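PDB 3D82: cupin 2, conserved barrel domain protein from Shewanella frigidimarina NCIMB 400, which is of unknown function but adopts a small cupin barrel and holds a nickel ion in the metal site characteristic of that superfamily. Local coordinates for residues Arg23-Met28 / Phe33-Val38; Phe42-His47 / Gln62-Asp67. All coordinates share one frame; numbering follows the deposited sequence. Where two conformers were deposited one is given.

Interaction 1 of 2, residues Arg23-Met28 / Phe33-Val38; sequences RVIAEM and FKLVKV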
loop_
_atom_site.group_PDB
_atom_site.type_symbol
_atom_site.label_atom_id
_atom_site.label_comp_id
_atom_site.label_asym_id
_atom_site.label_seq_id
_atom_site.Cartn_x
_atom_site.Cartn_y
_atom_site.Cartn_z
ATOM N N ARG D 23 -12.899 2.540 -5.477
ATOM C CA ARG D 23 -12.967 3.953 -5.138
ATOM C C ARG D 23 -11.536 4.466 -5.014
ATOM O O ARG D 23 -10.798 3.980 -4.170
ATOM C CB ARG D 23 -13.683 4.151 -3.810
ATOM C CG ARG D 23 -15.133 3.697 -3.792
ATOM C CD ARG D 23 -16.059 4.574 -4.633
ATOM N NE ARG D 23 -17.434 4.432 -4.152
ATOM C CZ ARG D 23 -18.324 3.505 -4.533
ATOM N NH1 ARG D 23 -18.051 2.568 -5.451
ATOM N NH2 ARG D 23 -19.534 3.525 -3.976
ATOM N N VAL D 24 -11.176 5.458 -5.837
ATOM C CA VAL D 24 -9.845 6.069 -5.806
ATOM C C VAL D 24 -9.694 6.883 -4.516
ATOM O O VAL D 24 -10.426 7.824 -4.305
ATOM C CB VAL D 24 -9.595 6.983 -7.044
ATOM C CG1 VAL D 24 -8.260 7.734 -6.914
ATOM C CG2 VAL D 24 -9.633 6.145 -8.351
ATOM N N ILE D 25 -8.770 6.491 -3.650
ATOM C CA ILE D 25 -8.516 7.235 -2.392
ATOM C C ILE D 25 -7.273 8.130 -2.427
ATOM O O ILE D 25 -7.139 9.026 -1.594
ATOM C CB ILE D 25 -8.477 6.327 -1.141
ATOM C CG1 ILE D 25 -7.396 5.249 -1.225
ATOM C CG2 ILE D 25 -9.864 5.715 -0.887
ATOM C CD1 ILE D 25 -7.165 4.581 0.079
ATOM N N ALA D 26 -6.355 7.879 -3.352
ATOM C CA ALA D 26 -5.147 8.691 -3.451
ATOM C C ALA D 26 -4.515 8.550 -4.812
ATOM O O ALA D 26 -4.820 7.613 -5.556
ATOM C CB ALA D 26 -4.156 8.285 -2.367
ATOM N N GLU D 27 -3.656 9.513 -5.126
ATOM C CA GLU D 27 -2.892 9.530 -6.350
ATOM C C GLU D 27 -1.424 9.792 -6.048
ATOM O O GLU D 27 -1.115 10.657 -5.233
ATOM C CB GLU D 27 -3.430 10.585 -7.293
ATOM C CG GLU D 27 -4.813 10.218 -7.801
ATOM C CD GLU D 27 -5.233 11.049 -8.979
ATOM O OE1 GLU D 27 -5.355 12.279 -8.800
ATOM O OE2 GLU D 27 -5.432 10.468 -10.079
HETATM N N MSE D 28 -0.555 9.013 -6.689
HETATM C CA MSE D 28 0.905 9.127 -6.592
HETATM C C MSE D 28 1.410 9.190 -8.027
HETATM O O MSE D 28 1.396 8.181 -8.720
HETATM C CB MSE D 28 1.491 7.902 -5.883
HETATM C CG MSE D 28 3.024 7.840 -5.864
HETATM SE SE MSE D 28 3.603 6.089 -5.243
HETATM C CE MSE D 28 2.860 4.888 -6.559
ATOM N N PHE D 33 -4.477 4.669 -5.940
ATOM C CA PHE D 33 -4.692 3.717 -4.841
ATOM C C PHE D 33 -6.205 3.636 -4.803
ATOM O O PHE D 33 -6.861 4.667 -4.702
ATOM C CB PHE D 33 -4.151 4.245 -3.513
ATOM C CG PHE D 33 -2.648 4.280 -3.456
ATOM C CD1 PHE D 33 -1.929 5.207 -4.208
ATOM C CD2 PHE D 33 -1.953 3.387 -2.643
ATOM C CE1 PHE D 33 -0.538 5.224 -4.189
ATOM C CE2 PHE D 33 -0.540 3.413 -2.593
ATOM C CZ PHE D 33 0.157 4.327 -3.391
ATOM N N LYS D 34 -6.743 2.426 -4.899
ATOM C CA LYS D 34 -8.190 2.217 -4.985
ATOM C C LYS D 34 -8.633 1.188 -3.974
ATOM O O LYS D 34 -8.030 0.125 -3.886
ATOM C CB LYS D 34 -8.545 1.732 -6.400
ATOM C CG LYS D 34 -8.383 2.814 -7.469
ATOM C CD LYS D 34 -7.803 2.331 -8.785
ATOM C CE LYS D 34 -8.731 1.628 -9.704
ATOM N NZ LYS D 34 -7.954 1.201 -10.952
ATOM N N LEU D 35 -9.721 1.487 -3.274
ATOM C CA LEU D 35 -10.316 0.567 -2.306
ATOM C C LEU D 35 -11.480 -0.130 -2.958
ATOM O O LEU D 35 -12.238 0.493 -3.706
ATOM C CB LEU D 35 -10.779 1.295 -1.047
ATOM C CG LEU D 35 -9.692 1.952 -0.195
ATOM C CD1 LEU D 35 -10.347 2.431 1.085
ATOM C CD2 LEU D 35 -8.504 1.040 0.111
ATOM N N VAL D 36 -11.624 -1.421 -2.675
ATOM C CA VAL D 36 -12.713 -2.221 -3.226
ATOM C C VAL D 36 -13.241 -3.194 -2.151
ATOM O O VAL D 36 -12.470 -3.682 -1.310
ATOM C CB VAL D 36 -12.238 -3.066 -4.471
ATOM C CG1 VAL D 36 -13.393 -3.326 -5.430
ATOM C CG2 VAL D 36 -11.077 -2.394 -5.248
ATOM N N LYS D 37 -14.552 -3.432 -2.168
ATOM C CA LYS D 37 -15.194 -4.466 -1.369
ATOM C C LYS D 37 -15.575 -5.549 -2.381
ATOM O O LYS D 37 -16.189 -5.240 -3.405
ATOM C CB LYS D 37 -16.410 -3.925 -0.610
ATOM C CG LYS D 37 -16.000 -3.047 0.562
ATOM C CD LYS D 37 -17.179 -2.455 1.293
ATOM C CE LYS D 37 -16.701 -1.640 2.483
ATOM N NZ LYS D 37 -17.851 -1.200 3.361
ATOM N N VAL D 38 -15.161 -6.799 -2.139
ATOM C CA VAL D 38 -15.416 -7.905 -3.075
ATOM C C VAL D 38 -16.023 -9.128 -2.379
ATOM O O VAL D 38 -15.743 -9.387 -1.215
ATOM C CB VAL D 38 -14.127 -8.286 -3.850
ATOM C CG1 VAL D 38 -13.607 -7.086 -4.648
ATOM C CG2 VAL D 38 -13.021 -8.809 -2.921
#

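Interaction 2 of 2, residues Phe42-His47 / Gln62-Asp67; sequences FVWHEH and QIAFRD. With NI (nickel (II) ion), chain L.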
loop_
_atom_site.group_PDB
_atom_site.type_symbol
_atom_site.label_atom_id
_atom_site.label_comp_id
_atom_site.label_asym_id
_atom_site.label_seq_id
_atom_site.Cartn_x
_atom_site.Cartn_y
_atom_site.Cartn_z
ATOM N N PHE D 42 -14.918 -12.924 -9.674
ATOM C CA PHE D 42 -14.790 -11.923 -10.725
ATOM C C PHE D 42 -14.787 -12.720 -12.062
ATOM O O PHE D 42 -15.442 -13.762 -12.159
ATOM C CB PHE D 42 -13.521 -11.065 -10.479
ATOM C CG PHE D 42 -13.492 -9.727 -11.246
ATOM C CD1 PHE D 42 -14.536 -8.805 -11.139
ATOM C CD2 PHE D 42 -12.391 -9.390 -12.040
ATOM C CE1 PHE D 42 -14.509 -7.576 -11.845
ATOM C CE2 PHE D 42 -12.353 -8.170 -12.755
ATOM C CZ PHE D 42 -13.412 -7.261 -12.647
ATOM N N VAL D 43 -14.070 -12.236 -13.078
ATOM C CA VAL D 43 -13.943 -12.863 -14.387
ATOM C C VAL D 43 -12.454 -12.982 -14.694
ATOM O O VAL D 43 -11.638 -12.276 -14.111
ATOM C CB VAL D 43 -14.652 -12.012 -15.503
ATOM C CG1 VAL D 43 -16.201 -12.089 -15.371
ATOM C CG2 VAL D 43 -14.143 -10.526 -15.513
ATOM N N TRP D 44 -12.119 -13.890 -15.605
ATOM C CA TRP D 44 -10.760 -14.062 -16.081
ATOM C C TRP D 44 -10.414 -12.890 -16.989
ATOM O O TRP D 44 -11.098 -12.636 -17.969
ATOM C CB TRP D 44 -10.610 -15.355 -16.876
ATOM C CG TRP D 44 -10.736 -16.569 -16.056
ATOM C CD1 TRP D 44 -11.833 -17.368 -15.935
ATOM C CD2 TRP D 44 -9.720 -17.148 -15.239
ATOM N NE1 TRP D 44 -11.562 -18.405 -15.088
ATOM C CE2 TRP D 44 -10.269 -18.309 -14.659
ATOM C CE3 TRP D 44 -8.390 -16.808 -14.955
ATOM C CZ2 TRP D 44 -9.542 -19.126 -13.788
ATOM C CZ3 TRP D 44 -7.668 -17.614 -14.093
ATOM C CH2 TRP D 44 -8.247 -18.766 -13.520
ATOM N N HIS D 45 -9.332 -12.204 -16.665
ATOM C CA HIS D 45 -8.894 -11.052 -17.432
ATOM C C HIS D 45 -7.423 -10.809 -17.167
ATOM O O HIS D 45 -6.843 -11.446 -16.266
ATOM C CB HIS D 45 -9.693 -9.831 -16.998
ATOM C CG HIS D 45 -9.387 -9.399 -15.606
ATOM N ND1 HIS D 45 -9.725 -10.153 -14.502
ATOM C CD2 HIS D 45 -8.697 -8.335 -15.141
ATOM C CE1 HIS D 45 -9.275 -9.554 -13.413
ATOM N NE2 HIS D 45 -8.662 -8.445 -13.772
ATOM N N GLU D 46 -6.846 -9.889 -17.940
ATOM C CA GLU D 46 -5.431 -9.495 -17.809
ATOM C C GLU D 46 -5.259 -7.989 -18.047
ATOM O O GLU D 46 -6.156 -7.342 -18.585
ATOM C CB GLU D 46 -4.515 -10.294 -18.768
ATOM C CG GLU D 46 -4.429 -9.805 -20.247
ATOM C CD GLU D 46 -3.387 -10.557 -21.075
ATOM O OE1 GLU D 46 -2.576 -9.896 -21.767
ATOM O OE2 GLU D 46 -3.350 -11.803 -21.026
ATOM N N HIS D 47 -4.096 -7.469 -17.641
ATOM C CA HIS D 47 -3.699 -6.074 -17.863
ATOM C C HIS D 47 -2.416 -6.222 -18.644
ATOM O O HIS D 47 -1.360 -6.540 -18.069
ATOM C CB HIS D 47 -3.529 -5.311 -16.543
ATOM C CG HIS D 47 -4.732 -5.402 -15.658
ATOM N ND1 HIS D 47 -5.885 -4.687 -15.892
ATOM C CD2 HIS D 47 -4.983 -6.185 -14.581
ATOM C CE1 HIS D 47 -6.786 -5.004 -14.979
ATOM N NE2 HIS D 47 -6.270 -5.923 -14.185
ATOM N N GLN D 62 -8.816 -14.941 -2.577
ATOM C CA GLN D 62 -8.189 -15.956 -3.415
ATOM C C GLN D 62 -8.011 -15.314 -4.784
ATOM O O GLN D 62 -8.830 -14.487 -5.175
ATOM C CB GLN D 62 -9.074 -17.173 -3.568
ATOM C CG GLN D 62 -9.385 -17.872 -2.277
ATOM C CD GLN D 62 -10.386 -18.981 -2.480
ATOM O OE1 GLN D 62 -11.611 -18.751 -2.415
ATOM N NE2 GLN D 62 -9.882 -20.179 -2.803
ATOM N N ILE D 63 -6.905 -15.613 -5.464
ATOM C CA ILE D 63 -6.711 -15.171 -6.852
ATOM C C ILE D 63 -6.411 -16.437 -7.636
ATOM O O ILE D 63 -5.423 -17.146 -7.338
ATOM C CB ILE D 63 -5.589 -14.139 -7.054
ATOM C CG1 ILE D 63 -5.768 -12.944 -6.099
ATOM C CG2 ILE D 63 -5.595 -13.661 -8.524
ATOM C CD1 ILE D 63 -4.735 -11.848 -6.260
ATOM N N ALA D 64 -7.285 -16.747 -8.587
ATOM C CA ALA D 64 -7.115 -17.916 -9.436
ATOM C C ALA D 64 -6.222 -17.541 -10.619
ATOM O O ALA D 64 -6.338 -16.432 -11.161
ATOM C CB ALA D 64 -8.445 -18.428 -9.931
ATOM N N PHE D 65 -5.294 -18.439 -10.955
ATOM C CA PHE D 65 -4.486 -18.333 -12.164
ATOM C C PHE D 65 -4.839 -19.549 -12.988
ATOM O O PHE D 65 -5.469 -20.470 -12.485
ATOM C CB PHE D 65 -2.998 -18.226 -11.838
ATOM C CG PHE D 65 -2.667 -16.990 -11.064
ATOM C CD1 PHE D 65 -2.674 -17.001 -9.670
ATOM C CD2 PHE D 65 -2.428 -15.785 -11.724
ATOM C CE1 PHE D 65 -2.404 -15.832 -8.939
ATOM C CE2 PHE D 65 -2.176 -14.601 -11.002
ATOM C CZ PHE D 65 -2.165 -14.630 -9.606
ATOM N N ARG D 66 -4.441 -19.560 -14.253
ATOM C CA ARG D 66 -4.759 -20.688 -15.138
ATOM C C ARG D 66 -4.133 -22.038 -14.779
ATOM O O ARG D 66 -4.650 -23.075 -15.193
ATOM C CB ARG D 66 -4.427 -20.338 -16.586
ATOM C CG ARG D 66 -5.276 -19.227 -17.155
ATOM C CD ARG D 66 -6.753 -19.610 -17.183
ATOM N NE ARG D 66 -7.522 -18.675 -17.960
ATOM C CZ ARG D 66 -8.835 -18.763 -18.168
ATOM N NH1 ARG D 66 -9.580 -19.734 -17.623
ATOM N NH2 ARG D 66 -9.408 -17.843 -18.925
ATOM N N ASP D 67 -3.040 -22.006 -14.020
ATOM C CA ASP D 67 -2.304 -23.198 -13.596
ATOM C C ASP D 67 -2.352 -23.478 -12.085
ATOM O O ASP D 67 -2.062 -24.596 -11.677
ATOM C CB ASP D 67 -0.838 -23.103 -14.072
ATOM C CG ASP D 67 -0.095 -21.854 -13.548
ATOM O OD1 ASP D 67 -0.732 -20.796 -13.301
ATOM O OD2 ASP D 67 1.149 -21.922 -13.439
HETATM NI NI NI L . -7.013 -7.405 -12.490
#

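Interaction 1 of 2, residues Arg23-Met28 / Phe33-Val38
Arg23 and Leu35 trade two backbone hydrogen bonds as an antiparallel pair (Arg23 N to Leu35 O 2.8 Å, Leu35 N to Arg23 O 2.9 Å), and the two strands, the axes of their short segments running at 143° to each other, continue through the non-hydrogen-bonded pair Val24–Lys34 into a classic beta bulge, where Ile25 and Ala26 both lie opposite Phe33. Ile25 N donates to Phe33 O over 2.8 Å, and Phe33 N returns a bond to Ala26 O (3.0 Å). The bulge leaves the Ile25 side chain able to reach Phe33 and Leu35. With chi1 at 59°, CG1 of Ile25 sits between its backbone N and carbonyl carbon; it passes beside Phe33 CB and carries CD1 on to Leu35 CG at 3.7 Å, where CG2 packs too, so both branches close on the leucine. The Phe33 ring meets Met28, a selenomethionine, along its edge; Met28 CB is 3.8 Å from Phe33 CE1, and the selenium makes a Met-aromatic contact at that rim. On the other face, Val24 CG2 touches Lys34 CG at 3.7 Å, while the Lys34 amine forms a salt bridge with Glu100. The hairpin forms one edge of the five-stranded sheet within the chain: strand 93-101 flanks strand 31-39, helix 9-14 packs on Ile25 and Leu35, and Ala26, Met28 and Phe33 touch the second subunit.

Interaction 2 of 2, residues Phe42-His47 / Gln62-Asp67
Trp44 lies between Ala64 and Arg66, making the contact from a loop whose preceding residues, Phe42 and Val43, contact the metal ligand His45. The Phe42 ring reaches one face of the His45 imidazole with its CE2 rim, and Val43 O accepts a 2.9 Å hydrogen bond from His45 ND1, close to the imidazole plane, which fixes the rotation of that ring. Trp44 has CG anti to its carbonyl carbon (chi1 -69°), and its indole extends over Ala64 and Phe65. There CH2 meets Ala64 CB at 3.6 Å, and the carbonyl oxygen of Phe65 stands at the ring edge. Over one indole face lies the Arg66 guanidinium, its plane only 9° from that of the ring. Arg66 CZ is 3.6 Å from the centroid of the five-membered ring, a cation-pi stack, while its CD makes a CH-pi contact above the six-membered ring. A bend at chi2 (-62°) turns the arginine back over the tryptophan, and a salt bridge from NH2 to Glu85 holds the flat group there. His45 NE2 then binds the nickel at 2.3 Å, and beyond Glu46, His47 NE2 does so at 2.4 Å. Glu52 and His86 contribute to the same site, giving the three-histidine, one-glutamate metal centre typical of cupins, with its HxH pair carried on this loop.

The two contacts follow one another along the chain without nesting or crossing. After the N-terminal segment and helix 9-14, interaction 1 closes a tight hairpin, only four residues separating its segments, at the outer margin of the five-stranded sheet. Strand 31-39 then leads directly into the loop that opens interaction 2. This second contact closes a longer excursion through strand 52-56 and into strand 60-65, tying the metal-binding loop to the three-stranded sheet. Their centres, 20 Å apart, lie on opposite sides of the chain's centre. The loop after strand 31-39 thus reaches from the five-stranded sheet to the three-stranded one, and both contacts also touch the second subunit.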